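Endoglucanase A (Clostridium acetobutylicum, PDB 3IK2) probably hydrolyses internal beta-1,4-glucosidic bonds of cellulose, as a glycoside hydrolase family 44 endoglucanase. Local coordinates at residues 5-10 with 439-444; 309-314 with 371-376; 70-75 with 81-86; 158-163 with 173-178. All blocks are in the same frame, centred on the assembly; numbering follows the deposited sequence.

Interaction 1. Residues 5-10 with 439-444; sequences VNIDTN and NKMDII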
# COMPACT_ATOMS: atom_id res chain seq x y z
N VAL A 5 -5.24 -25.49 -14.56
CA VAL A 5 -5.68 -24.11 -14.39
C VAL A 5 -6.88 -23.89 -15.29
O VAL A 5 -6.77 -23.92 -16.52
CB VAL A 5 -4.59 -23.12 -14.79
CG1 VAL A 5 -5.08 -21.62 -14.58
CG2 VAL A 5 -3.28 -23.44 -14.05
N ASN A 6 -8.00 -23.63 -14.63
CA ASN A 6 -9.28 -23.38 -15.28
C ASN A 6 -9.63 -21.89 -15.27
O ASN A 6 -9.92 -21.30 -14.21
CB ASN A 6 -10.36 -24.21 -14.59
CG ASN A 6 -10.13 -25.72 -14.73
OD1 ASN A 6 -9.60 -26.20 -15.73
ND2 ASN A 6 -10.53 -26.47 -13.71
N ILE A 7 -9.58 -21.30 -16.46
CA ILE A 7 -9.93 -19.89 -16.64
C ILE A 7 -11.32 -19.75 -17.28
O ILE A 7 -11.66 -20.46 -18.22
CB ILE A 7 -8.80 -19.12 -17.45
CG1 ILE A 7 -7.46 -19.22 -16.71
CG2 ILE A 7 -9.14 -17.66 -17.68
CD1 ILE A 7 -6.23 -18.99 -17.57
N ASP A 8 -12.13 -18.85 -16.74
CA ASP A 8 -13.39 -18.48 -17.39
C ASP A 8 -13.47 -16.97 -17.52
O ASP A 8 -13.67 -16.29 -16.53
CB ASP A 8 -14.58 -19.01 -16.57
CG ASP A 8 -15.93 -18.76 -17.26
OD1 ASP A 8 -16.92 -19.40 -16.84
OD2 ASP A 8 -16.00 -17.94 -18.21
N THR A 9 -13.34 -16.44 -18.73
CA THR A 9 -13.31 -14.98 -18.93
C THR A 9 -14.68 -14.30 -18.75
O THR A 9 -14.78 -13.08 -18.81
CB THR A 9 -12.69 -14.56 -20.29
OG1 THR A 9 -13.50 -15.05 -21.36
CG2 THR A 9 -11.26 -15.10 -20.43
N ASN A 10 -15.71 -15.12 -18.50
CA ASN A 10 -17.08 -14.66 -18.33
C ASN A 10 -17.59 -14.96 -16.93
O ASN A 10 -18.78 -14.80 -16.65
CB ASN A 10 -18.01 -15.29 -19.39
CG ASN A 10 -19.35 -14.51 -19.58
OD1 ASN A 10 -20.44 -15.11 -19.59
ND2 ASN A 10 -19.26 -13.19 -19.73
N ASN A 439 -8.74 -8.65 -28.04
CA ASN A 439 -7.71 -9.48 -28.65
C ASN A 439 -6.86 -10.28 -27.65
O ASN A 439 -6.33 -11.33 -28.02
CB ASN A 439 -6.82 -8.68 -29.62
CG ASN A 439 -5.92 -9.58 -30.51
OD1 ASN A 439 -6.39 -10.47 -31.25
ND2 ASN A 439 -4.62 -9.33 -30.47
N LYS A 440 -6.76 -9.81 -26.40
CA LYS A 440 -5.80 -10.40 -25.46
C LYS A 440 -6.21 -10.77 -24.02
O LYS A 440 -7.02 -10.11 -23.38
CB LYS A 440 -4.53 -9.54 -25.42
CG LYS A 440 -4.55 -8.45 -24.43
CD LYS A 440 -3.15 -8.00 -24.31
CE LYS A 440 -3.13 -6.62 -23.78
NZ LYS A 440 -1.77 -6.32 -23.39
N MET A 441 -5.58 -11.82 -23.53
CA MET A 441 -5.70 -12.23 -22.15
C MET A 441 -4.31 -12.31 -21.52
O MET A 441 -3.36 -12.76 -22.16
CB MET A 441 -6.41 -13.59 -22.03
CG MET A 441 -6.28 -14.13 -20.62
SD MET A 441 -7.10 -15.64 -20.25
CE MET A 441 -6.82 -16.64 -21.70
N ASP A 442 -4.21 -11.86 -20.27
CA ASP A 442 -2.94 -11.79 -19.55
C ASP A 442 -3.03 -12.73 -18.38
O ASP A 442 -4.05 -12.76 -17.69
CB ASP A 442 -2.64 -10.38 -19.05
CG ASP A 442 -2.21 -9.46 -20.18
OD1 ASP A 442 -1.03 -9.47 -20.56
OD2 ASP A 442 -3.08 -8.74 -20.68
N ILE A 443 -1.99 -13.54 -18.19
CA ILE A 443 -1.99 -14.53 -17.13
C ILE A 443 -0.69 -14.40 -16.36
O ILE A 443 0.39 -14.34 -16.96
CB ILE A 443 -2.18 -15.97 -17.66
CG1 ILE A 443 -3.40 -16.05 -18.59
CG2 ILE A 443 -2.39 -16.94 -16.52
CD1 ILE A 443 -3.42 -17.30 -19.47
N ILE A 444 -0.79 -14.32 -15.04
CA ILE A 444 0.38 -14.46 -14.16
C ILE A 444 0.39 -15.85 -13.59
O ILE A 444 -0.61 -16.31 -13.01
CB ILE A 444 0.40 -13.42 -13.00
CG1 ILE A 444 0.31 -12.00 -13.53
CG2 ILE A 444 1.68 -13.57 -12.11
CD1 ILE A 444 1.52 -11.55 -14.34

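Interaction 2. Residues 309-314 with 371-376; sequences SLWDST and LGVFGK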
# COMPACT_ATOMS: atom_id res chain seq x y z
N SER A 309 -2.28 -15.52 3.60
CA SER A 309 -3.02 -15.01 4.79
C SER A 309 -3.94 -13.82 4.49
O SER A 309 -4.79 -13.44 5.30
CB SER A 309 -2.08 -14.68 5.95
OG SER A 309 -1.44 -15.88 6.40
N LEU A 310 -3.74 -13.20 3.33
CA LEU A 310 -4.62 -12.11 2.90
C LEU A 310 -5.98 -12.61 2.37
O LEU A 310 -6.95 -11.88 2.42
CB LEU A 310 -3.92 -11.28 1.83
CG LEU A 310 -2.66 -10.51 2.17
CD1 LEU A 310 -1.97 -9.98 0.88
CD2 LEU A 310 -3.03 -9.37 3.11
N TRP A 311 -6.06 -13.83 1.85
CA TRP A 311 -7.26 -14.25 1.10
C TRP A 311 -7.79 -15.69 1.33
O TRP A 311 -8.95 -15.94 1.07
CB TRP A 311 -7.04 -14.05 -0.42
CG TRP A 311 -6.03 -15.04 -1.01
CD1 TRP A 311 -4.68 -14.84 -1.16
CD2 TRP A 311 -6.30 -16.36 -1.51
NE1 TRP A 311 -4.10 -15.95 -1.72
CE2 TRP A 311 -5.07 -16.90 -1.94
CE3 TRP A 311 -7.47 -17.13 -1.65
CZ2 TRP A 311 -4.98 -18.19 -2.50
CZ3 TRP A 311 -7.37 -18.43 -2.18
CH2 TRP A 311 -6.13 -18.94 -2.61
N ASP A 312 -6.94 -16.60 1.79
CA ASP A 312 -7.14 -18.08 1.77
C ASP A 312 -7.53 -18.63 3.16
O ASP A 312 -6.69 -18.69 4.06
CB ASP A 312 -5.84 -18.73 1.26
CG ASP A 312 -5.88 -20.26 1.22
OD1 ASP A 312 -6.95 -20.86 1.34
OD2 ASP A 312 -4.79 -20.88 1.06
N SER A 313 -8.77 -19.06 3.32
CA SER A 313 -9.27 -19.54 4.61
C SER A 313 -8.71 -20.90 5.01
O SER A 313 -8.83 -21.33 6.15
CB SER A 313 -10.81 -19.56 4.63
OG SER A 313 -11.31 -20.66 3.88
N THR A 314 -8.06 -21.57 4.06
CA THR A 314 -7.46 -22.87 4.30
C THR A 314 -6.00 -22.78 4.73
O THR A 314 -5.38 -23.78 5.06
CB THR A 314 -7.59 -23.78 3.06
OG1 THR A 314 -6.74 -23.29 2.01
CG2 THR A 314 -9.04 -23.83 2.58
N LEU A 371 0.71 -8.51 -5.42
CA LEU A 371 0.11 -7.67 -6.49
C LEU A 371 -1.08 -8.34 -7.16
O LEU A 371 -2.09 -7.68 -7.40
CB LEU A 371 1.15 -7.26 -7.54
CG LEU A 371 2.24 -6.35 -6.95
CD1 LEU A 371 3.43 -6.17 -7.93
CD2 LEU A 371 1.67 -4.99 -6.48
N GLY A 372 -0.97 -9.65 -7.44
CA GLY A 372 -2.12 -10.45 -7.92
C GLY A 372 -3.30 -10.45 -6.95
O GLY A 372 -4.45 -10.18 -7.36
N VAL A 373 -3.00 -10.71 -5.68
CA VAL A 373 -4.00 -10.66 -4.59
C VAL A 373 -4.77 -9.34 -4.49
O VAL A 373 -6.01 -9.34 -4.42
CB VAL A 373 -3.37 -11.00 -3.20
CG1 VAL A 373 -4.39 -10.78 -2.09
CG2 VAL A 373 -2.88 -12.45 -3.15
N PHE A 374 -4.03 -8.23 -4.43
CA PHE A 374 -4.62 -6.88 -4.37
C PHE A 374 -5.61 -6.69 -5.53
O PHE A 374 -6.67 -6.12 -5.34
CB PHE A 374 -3.57 -5.76 -4.45
CG PHE A 374 -2.55 -5.74 -3.36
CD1 PHE A 374 -2.81 -6.24 -2.10
CD2 PHE A 374 -1.29 -5.17 -3.61
CE1 PHE A 374 -1.83 -6.20 -1.09
CE2 PHE A 374 -0.32 -5.12 -2.61
CZ PHE A 374 -0.59 -5.64 -1.35
N GLY A 375 -5.22 -7.14 -6.72
CA GLY A 375 -6.05 -7.00 -7.90
C GLY A 375 -7.23 -7.94 -7.93
O GLY A 375 -8.29 -7.57 -8.39
N LYS A 376 -7.05 -9.16 -7.47
CA LYS A 376 -8.13 -10.13 -7.49
C LYS A 376 -9.17 -9.86 -6.41
O LYS A 376 -10.38 -10.04 -6.63
CB LYS A 376 -7.58 -11.56 -7.36
CG LYS A 376 -8.67 -12.64 -7.24
CD LYS A 376 -8.02 -14.00 -7.33
CE LYS A 376 -9.02 -15.14 -7.21
NZ LYS A 376 -8.25 -16.40 -7.09

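Interaction 3. Residues 70-75 with 81-86; sequences YDVPKE and ASVYTA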
# COMPACT_ATOMS: atom_id res chain seq x y z
N TYR A 70 13.73 14.01 -0.70
CA TYR A 70 12.88 14.36 -1.86
C TYR A 70 13.58 15.30 -2.85
O TYR A 70 12.97 15.79 -3.80
CB TYR A 70 11.50 14.85 -1.39
CG TYR A 70 10.72 13.70 -0.78
CD1 TYR A 70 10.68 13.49 0.59
CD2 TYR A 70 10.07 12.77 -1.60
CE1 TYR A 70 9.99 12.38 1.14
CE2 TYR A 70 9.39 11.65 -1.06
CZ TYR A 70 9.36 11.46 0.31
OH TYR A 70 8.68 10.37 0.82
N ASP A 71 14.88 15.53 -2.63
CA ASP A 71 15.74 16.18 -3.63
C ASP A 71 15.29 17.61 -3.93
O ASP A 71 15.33 18.07 -5.08
CB ASP A 71 15.77 15.34 -4.92
CG ASP A 71 16.33 13.96 -4.69
OD1 ASP A 71 17.43 13.85 -4.10
OD2 ASP A 71 15.70 12.95 -5.10
N VAL A 72 14.84 18.29 -2.88
CA VAL A 72 14.45 19.69 -2.92
C VAL A 72 15.74 20.50 -3.11
O VAL A 72 16.68 20.31 -2.35
CB VAL A 72 13.77 20.09 -1.59
CG1 VAL A 72 13.34 21.54 -1.60
CG2 VAL A 72 12.58 19.16 -1.27
N PRO A 73 15.78 21.40 -4.11
CA PRO A 73 16.99 22.24 -4.25
C PRO A 73 17.12 23.26 -3.11
O PRO A 73 16.10 23.70 -2.52
CB PRO A 73 16.79 22.92 -5.61
CG PRO A 73 15.30 22.88 -5.86
CD PRO A 73 14.75 21.70 -5.13
N LYS A 74 18.35 23.64 -2.79
CA LYS A 74 18.56 24.46 -1.59
C LYS A 74 17.79 25.77 -1.60
O LYS A 74 17.43 26.29 -0.56
CB LYS A 74 20.06 24.61 -1.23
CG LYS A 74 20.76 25.78 -1.84
CD LYS A 74 22.24 25.63 -1.65
CE LYS A 74 22.98 26.48 -2.66
NZ LYS A 74 24.35 25.95 -2.81
N GLU A 75 17.46 26.27 -2.78
CA GLU A 75 16.75 27.54 -2.86
C GLU A 75 15.23 27.39 -2.67
O GLU A 75 14.51 28.38 -2.54
CB GLU A 75 17.12 28.28 -4.15
CG GLU A 75 16.45 27.80 -5.38
CD GLU A 75 17.09 26.57 -6.02
OE1 GLU A 75 18.23 26.15 -5.63
OE2 GLU A 75 16.43 26.02 -6.95
N ALA A 81 5.86 23.62 1.66
CA ALA A 81 5.51 22.34 1.06
C ALA A 81 6.43 21.92 -0.07
O ALA A 81 6.10 21.03 -0.86
CB ALA A 81 4.04 22.32 0.64
N SER A 82 7.62 22.52 -0.14
CA SER A 82 8.57 22.17 -1.20
C SER A 82 8.88 20.66 -1.28
O SER A 82 9.15 20.14 -2.36
CB SER A 82 9.87 23.01 -1.09
OG SER A 82 10.68 22.57 -0.02
N VAL A 83 8.84 19.98 -0.14
CA VAL A 83 9.01 18.54 -0.11
C VAL A 83 7.87 17.85 -0.89
O VAL A 83 8.11 16.98 -1.74
CB VAL A 83 9.10 18.02 1.37
CG1 VAL A 83 8.92 16.49 1.47
CG2 VAL A 83 10.41 18.49 2.08
N TYR A 84 6.63 18.25 -0.60
CA TYR A 84 5.41 17.70 -1.25
C TYR A 84 5.28 18.13 -2.72
O TYR A 84 4.81 17.36 -3.56
CB TYR A 84 4.15 18.08 -0.45
CG TYR A 84 3.96 17.27 0.83
CD1 TYR A 84 2.72 16.72 1.14
CD2 TYR A 84 5.01 17.05 1.72
CE1 TYR A 84 2.52 16.00 2.30
CE2 TYR A 84 4.83 16.31 2.87
CZ TYR A 84 3.57 15.80 3.16
OH TYR A 84 3.37 15.09 4.31
N THR A 85 5.66 19.37 -3.03
CA THR A 85 5.64 19.76 -4.44
C THR A 85 6.76 19.07 -5.26
O THR A 85 6.53 18.65 -6.39
CB THR A 85 5.46 21.31 -4.64
OG1 THR A 85 6.61 22.02 -4.16
CG2 THR A 85 4.22 21.81 -3.88
N ALA A 86 7.93 18.87 -4.68
CA ALA A 86 8.95 18.07 -5.39
C ALA A 86 8.38 16.65 -5.64
O ALA A 86 8.45 16.14 -6.75
CB ALA A 86 10.26 18.00 -4.61

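Interaction 4. Residues 158-163 with 173-178; sequences YLVNKY and KGYSLD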
# COMPACT_ATOMS: atom_id res chain seq x y z
N TYR A 158 -2.77 25.32 -0.31
CA TYR A 158 -1.54 25.61 -1.04
C TYR A 158 -1.34 24.59 -2.16
O TYR A 158 -0.95 24.93 -3.27
CB TYR A 158 -0.32 25.61 -0.09
CG TYR A 158 1.00 25.85 -0.81
CD1 TYR A 158 1.52 27.14 -0.95
CD2 TYR A 158 1.72 24.80 -1.37
CE1 TYR A 158 2.69 27.37 -1.62
CE2 TYR A 158 2.88 25.02 -2.07
CZ TYR A 158 3.37 26.31 -2.19
OH TYR A 158 4.54 26.52 -2.85
N LEU A 159 -1.61 23.33 -1.86
CA LEU A 159 -1.40 22.24 -2.80
C LEU A 159 -2.40 22.30 -3.95
O LEU A 159 -2.05 22.11 -5.11
CB LEU A 159 -1.42 20.87 -2.08
CG LEU A 159 -0.29 20.60 -1.07
CD1 LEU A 159 -0.60 19.37 -0.21
CD2 LEU A 159 1.07 20.42 -1.77
N VAL A 160 -3.65 22.56 -3.62
CA VAL A 160 -4.73 22.66 -4.61
C VAL A 160 -4.54 23.91 -5.47
O VAL A 160 -4.82 23.91 -6.67
CB VAL A 160 -6.12 22.64 -3.92
CG1 VAL A 160 -7.26 23.02 -4.92
CG2 VAL A 160 -6.36 21.27 -3.32
N ASN A 161 -4.06 24.98 -4.84
CA ASN A 161 -3.73 26.18 -5.59
C ASN A 161 -2.70 25.89 -6.69
O ASN A 161 -2.81 26.39 -7.80
CB ASN A 161 -3.22 27.31 -4.68
CG ASN A 161 -2.66 28.52 -5.50
OD1 ASN A 161 -1.48 28.53 -5.91
ND2 ASN A 161 -3.50 29.52 -5.72
N LYS A 162 -1.70 25.07 -6.36
CA LYS A 162 -0.67 24.68 -7.33
C LYS A 162 -1.18 23.71 -8.38
O LYS A 162 -0.96 23.91 -9.58
CB LYS A 162 0.57 24.15 -6.60
CG LYS A 162 1.75 23.89 -7.51
CD LYS A 162 3.02 23.80 -6.68
CE LYS A 162 4.23 24.27 -7.48
NZ LYS A 162 4.48 23.51 -8.74
N TYR A 163 -1.88 22.67 -7.95
CA TYR A 163 -2.18 21.54 -8.82
C TYR A 163 -3.63 21.46 -9.30
O TYR A 163 -3.92 20.75 -10.26
CB TYR A 163 -1.79 20.23 -8.12
CG TYR A 163 -0.30 20.12 -7.82
CD1 TYR A 163 0.65 20.17 -8.85
CD2 TYR A 163 0.17 19.96 -6.50
CE1 TYR A 163 2.00 20.07 -8.60
CE2 TYR A 163 1.56 19.85 -6.23
CZ TYR A 163 2.45 19.91 -7.30
OH TYR A 163 3.80 19.80 -7.09
N LYS A 173 -4.55 13.22 -5.65
CA LYS A 173 -5.79 12.51 -5.52
C LYS A 173 -6.16 12.10 -4.10
O LYS A 173 -7.35 12.07 -3.76
CB LYS A 173 -5.82 11.32 -6.47
CG LYS A 173 -6.15 11.68 -7.92
CD LYS A 173 -6.23 10.43 -8.78
CE LYS A 173 -6.59 10.77 -10.24
NZ LYS A 173 -5.41 11.31 -10.99
N GLY A 174 -5.14 11.76 -3.28
CA GLY A 174 -5.35 11.20 -1.92
C GLY A 174 -4.61 11.90 -0.79
O GLY A 174 -3.48 12.38 -0.95
N TYR A 175 -5.25 11.95 0.37
CA TYR A 175 -4.66 12.52 1.59
C TYR A 175 -4.72 11.49 2.70
O TYR A 175 -5.77 10.93 2.99
CB TYR A 175 -5.37 13.83 2.04
CG TYR A 175 -5.08 14.95 1.07
CD1 TYR A 175 -3.99 15.81 1.27
CD2 TYR A 175 -5.91 15.17 -0.05
CE1 TYR A 175 -3.69 16.84 0.35
CE2 TYR A 175 -5.62 16.18 -0.96
CZ TYR A 175 -4.51 17.01 -0.75
OH TYR A 175 -4.27 18.00 -1.65
N SER A 176 -3.58 11.26 3.34
CA SER A 176 -3.52 10.34 4.47
C SER A 176 -3.73 11.14 5.76
O SER A 176 -3.17 12.25 5.93
CB SER A 176 -2.19 9.57 4.53
OG SER A 176 -2.18 8.64 5.63
N LEU A 177 -4.55 10.58 6.65
CA LEU A 177 -4.83 11.17 7.97
C LEU A 177 -3.68 10.78 8.92
O LEU A 177 -3.81 9.85 9.74
CB LEU A 177 -6.20 10.68 8.47
CG LEU A 177 -7.55 11.29 7.97
CD1 LEU A 177 -7.49 12.31 6.80
CD2 LEU A 177 -8.63 10.24 7.73
N ASP A 178 -2.55 11.50 8.79
CA ASP A 178 -1.33 11.19 9.55
C ASP A 178 -0.85 9.74 9.29
O ASP A 178 -1.00 9.22 8.19
CB ASP A 178 -1.51 11.49 11.07
CG ASP A 178 -0.20 11.81 11.77
OD1 ASP A 178 0.65 10.88 11.89
OD2 ASP A 178 -0.03 12.97 12.22

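Interaction 1. Residues 5-10 with 439-444
I7 and M441 meet here through their side chains alone, with no hydrogen bond running from 5-10 to 439-444. The apolar contacts come first. The branch methyl CG2 of I7 lies 3.9 Å from SD of M441, the two side chains crossing at a slant. M441 gets its sulfur there by extending straight from the strand, CG anti to the backbone N (chi1 169°), and bending only at its last torsion. The other branch of I7 runs toward I443, and the two meet end to end, CD1 of I7 being 3.8 Å from CD1 of I443. A third contact is looser: CG2 of T9 is 4.2 Å from SD of M441, so one sulfur touches methyl groups of both I7 and T9. The CA atoms of I7 and I443 stay 9.6 Å apart, a gap filled by side chains.

The polar groups look elsewhere. OG1 of T9 hydrogen-bonds with OG of S462 and with a bound glycerol, probably from the crystallisation liquor. Where strand 5-8 gives way to a turn, the backbone N of N10 donates to OD2 of D8 at 2.8 Å, closing an Asx turn; the donor comes from above the carboxylate plane. On 439-444, OD1 of D442 hydrogen-bonds with NE2 of H506.

Both segments belong to the nine-stranded mixed sheet outside the barrel. Strand 2-15 runs between 415-421 and 454-461, strand 440-447 between 503-510 and 427-433, and V460 touches both I7 and M441, so the contact reaches across an apolar interior between strands that are not sheet neighbours.

Interaction 2. Residues 309-314 with 371-376
V373 points from helix 361-376 into the 309-314 loop and divides its two methyls between L310 and W311. Its first torsion sets the split: CG1 stands anti to the backbone N (chi1 173°) and faces the leucine, while CG2 lies beside that N and faces the indole. CG2 comes within 3.6 Å of CD1 of W311, approaching the ring obliquely, with the two side chains crossing at about a right angle. CG1 is 3.9 Å from CD1 of L310 and 4.0 Å from its CB, the two side chains crossing at a slant.

W311 takes the less common first torsion, with CG held between its own backbone N and carbonyl carbon (chi1 70°). CB of D312 sits over one face of the indole, 3.5 Å above its plane and over the centre. K376, fully extended, carries NZ to 5.6 Å from the centroid of the six-membered ring of W311, at most a weak cation-pi attraction. F374 starts out away from the loop, yet its CE1 reaches CD1 of L310 at 4.3 Å.

Past the tryptophan, OD1 of D312 accepts from both OG1 and the backbone N of T314; the latter bond forms an Asx turn, and OD2 pairs with R308. This is the outer-layer packing of a TIM-like barrel: helix 361-376, which leads into barrel strand 379-384, is covered on this side by the loop that follows helix 297-305.

Interaction 3. Residues 70-75 with 81-86
V72 and Y70 cover one flank of the first turns of helix 82-93, mostly through apolar contacts. V72 brings both methyls to the helix. CG2, beside the backbone N, approaches CA of V83 at 3.8 Å and the methyl CB of A86 at 4.2 Å; CG1, anti to that N (chi1 180°), turns to S82 instead. Y70 lays its ring obliquely by V83, whose CG1 is 3.6 Å from the ring atom CD1. V83 thus serves two partners, with CG1 toward the tyrosine and CG2 toward V72.

Contacts of carbon with oxygen come next. CG1 of V72 lies 3.3 Å from OG of S82, a close approach, while that hydroxyl has its hydrogen-bond partner in the carbonyl of K76. The methyl CB of A86 sits 3.6 Å from the carbonyl O of Y70.

Backbone bonds shape both sides. D71, with positive phi, is the C-prime residue of the Schellman motif that ends helix 65-69, and this reversal of the chain brings V72 round to the next helix. On the other side A81 is the N-cap, its O accepting from N of T85 at 2.8 Å.

L67 of helix 65-69 touches V72, S82 and V83, while I37 of barrel strand 34-37 lies against Y70 and V83. Helix 152-163 also packs here, its K162 and Y163 against T85 and its F155 and Y158 against A81.

Interaction 4. Residues 158-163 with 173-178
L159 meets the ring of Y175 where helix 152-163 packs on barrel strand 174-177. The snug part is here: CD1 of the leucine lies 4.0 Å from CE1 of the tyrosine, near the ring plane and so at the edge of the ring. The two side chains slide past each other in opposite directions, which also brings CB of L159 to 4.1 Å from OH of Y175. In both residues CG stands anti to the carbonyl carbon, chi1 being -66° in the leucine and -69° in the tyrosine. The ring must span most of the gap, since even the nearest CA atoms, those of V160 and K173, are 10.2 Å apart.

V160 makes the thinner side of the contact. Its CG2 is 4.2 Å from OH of Y175, and the residue is partly exposed. Beyond it the helix turns to solvent at N161 and K162, and the methylene CG of K162 covers one face of the Y163 ring.

This is the strand-helix layering of a TIM-like barrel: 174-177 is bonded between strands 99-103 and 220-226, and Y175 points outward into the helical layer, where it also meets V212 of helix 198-215; V101 and L103 of the adjacent strand 99-103 touch it as well. At the C-terminal end of the strand, OG of S176 donates to the carbonyl O of D178 at 2.9 Å, in the carbonyl plane, with L177 at the centre of an inverse gamma turn. The buried carboxylate of D178 is gripped by several donors: OD1 by T43 and W184, OD2 by the backbone N atoms of A105 and G106.

In the fold
Interactions 3 and 4 form one continuous patch, their centres about 15 Å apart: T85 of helix 82-93 packs against Y158 and K162, and its carbonyl O lies 3.0 Å from OH of Y163. Both belong to the early part of the barrel. Interaction 2 belongs to a later part, about 31 Å from interaction 4 and 37 Å from interaction 3 between centres, on the opposite side of the chain's centre. Interaction 1 lies in the separate beta domain, yet its nearest atoms come within about 6 Å of interaction 2; separately, Y430 of that domain touches V373 and K376. The calcium site of E48, D144, D147 and S149 includes none of the four contacts' residues.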